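Local coordinates for Tb427.07.360- putative uncharacterized metacyclic invariant surface protein from Trypanosoma brucei (Trypanosoma brucei, PDB 5VTL) that is of unknown function but is probably an invariant surface protein of the metacyclic parasite, with an extended helical architecture, at residues L112-A116 and A129-S133. Numbering follows the deposited sequence.
Sequences LKSVA and ARGCS
The guanidinium of R130, the one flat side-chain group in this contact, meets A116 obliquely: NH2 stands 3.1 Å from A116 O, at too poor an angle for a hydrogen bond. That carbonyl, at the end of helix 105-116, accepts one instead from NE of R126, a turn earlier on the partner helix. A bend at chi3 (44°) helps turn the guanidinium of R130 toward A116 O; its charge suits the exposed margin, while CB lies against the methyl of A116.

Beneath it the helices come close through alanines. CB of A129 sits 3.4 Å from L112 O and 4.0 Å from both A116 CB and V115 CB, resting on a turn of backbone whose carbonyl is already bonded to A116 N (3.0 Å). The small A116 lets its CA come within 5.0 Å of R130 CA, and the methyl of A129 allows a similar approach to L112, with CA atoms 5.1 Å apart.

Farther along, L112 uses both branches: CD1 reaches to 3.7 Å from SG of C132 and CD2 lies near A129, while the side chain also packs on A10 and S14 of helix 4-58. C132 is the centre of an inverse gamma turn. Alanine packing at A116 and A129, flanked by leucine against cystine, thus joins two short helices at one end of the elongated helical bundle, the segment after the second tied to helix 4-58 by the C132–C11 disulfide.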
loop_
_atom_site.group_PDB
_atom_site.type_symbol
_atom_site.label_atom_id
_atom_site.label_comp_id
_atom_site.label_asym_id
_atom_site.label_seq_id
_atom_site.Cartn_x
_atom_site.Cartn_y
_atom_site.Cartn_z
ATOM N N LEU A 112 14.404 -12.064 -22.728
ATOM C CA LEU A 112 14.281 -10.860 -23.546
ATOM C C LEU A 112 15.549 -10.608 -24.370
ATOM O O LEU A 112 15.462 -10.305 -25.567
ATOM C CB LEU A 112 13.935 -9.645 -22.686
ATOM C CG LEU A 112 12.507 -9.622 -22.132
ATOM C CD1 LEU A 112 12.374 -8.542 -21.051
ATOM C CD2 LEU A 112 11.460 -9.439 -23.225
ATOM N N LYS A 113 16.721 -10.783 -23.763
ATOM C CA LYS A 113 17.965 -10.610 -24.499
ATOM C C LYS A 113 18.058 -11.627 -25.628
ATOM O O LYS A 113 18.518 -11.311 -26.732
ATOM C CB LYS A 113 19.171 -10.739 -23.564
ATOM C CG LYS A 113 20.522 -10.710 -24.269
ATOM C CD LYS A 113 21.666 -10.600 -23.250
ATOM C CE LYS A 113 22.992 -10.177 -23.904
ATOM N NZ LYS A 113 24.191 -10.587 -23.061
ATOM N N SER A 114 17.600 -12.845 -25.354
ATOM C CA SER A 114 17.605 -13.928 -26.346
ATOM C C SER A 114 16.793 -13.598 -27.583
ATOM O O SER A 114 17.094 -14.105 -28.645
ATOM C CB SER A 114 17.092 -15.259 -25.748
ATOM O OG SER A 114 15.657 -15.363 -25.821
ATOM N N VAL A 115 15.752 -12.778 -27.453
ATOM C CA VAL A 115 14.971 -12.373 -28.624
ATOM C C VAL A 115 15.604 -11.162 -29.288
ATOM O O VAL A 115 15.684 -11.082 -30.530
ATOM C CB VAL A 115 13.497 -12.073 -28.255
ATOM C CG1 VAL A 115 12.711 -11.659 -29.503
ATOM C CG2 VAL A 115 12.872 -13.286 -27.565
ATOM N N ALA A 116 16.047 -10.224 -28.464
ATOM C CA ALA A 116 16.638 -8.992 -28.954
ATOM C C ALA A 116 17.799 -9.328 -29.891
ATOM O O ALA A 116 17.951 -8.734 -30.956
ATOM C CB ALA A 116 17.106 -8.159 -27.813
ATOM N N ALA A 129 11.724 -6.310 -27.296
ATOM C CA ALA A 129 12.675 -6.959 -26.385
ATOM C C ALA A 129 13.839 -6.026 -26.077
ATOM O O ALA A 129 14.253 -5.877 -24.921
ATOM C CB ALA A 129 13.198 -8.263 -26.967
ATOM N N ARG A 130 14.381 -5.393 -27.109
ATOM C CA ARG A 130 15.552 -4.564 -26.889
ATOM C C ARG A 130 15.240 -3.283 -26.105
ATOM O O ARG A 130 16.112 -2.754 -25.426
ATOM C CB ARG A 130 16.281 -4.275 -28.200
ATOM C CG ARG A 130 15.605 -3.301 -29.110
ATOM C CD ARG A 130 16.607 -2.834 -30.171
ATOM N NE ARG A 130 17.325 -4.019 -30.632
ATOM C CZ ARG A 130 17.027 -4.702 -31.733
ATOM N NH1 ARG A 130 16.057 -4.279 -32.545
ATOM N NH2 ARG A 130 17.720 -5.799 -32.026
ATOM N N GLY A 131 14.003 -2.799 -26.171
ATOM C CA GLY A 131 13.643 -1.536 -25.517
ATOM C C GLY A 131 13.027 -1.714 -24.132
ATOM O O GLY A 131 12.553 -0.765 -23.515
ATOM N N CYS A 132 13.043 -2.945 -23.654
ATOM C CA CYS A 132 12.317 -3.303 -22.444
ATOM C C CYS A 132 13.157 -3.021 -21.215
ATOM O O CYS A 132 13.697 -3.927 -20.606
ATOM C CB CYS A 132 11.918 -4.794 -22.486
ATOM S SG CYS A 132 10.843 -5.194 -21.127
ATOM N N SER A 133 13.288 -1.747 -20.855
ATOM C CA SER A 133 14.229 -1.379 -19.796
ATOM C C SER A 133 13.685 -0.260 -18.940
ATOM O O SER A 133 14.457 0.463 -18.314
ATOM C CB SER A 133 15.532 -0.927 -20.425
ATOM O OG SER A 133 15.287 0.156 -21.312
#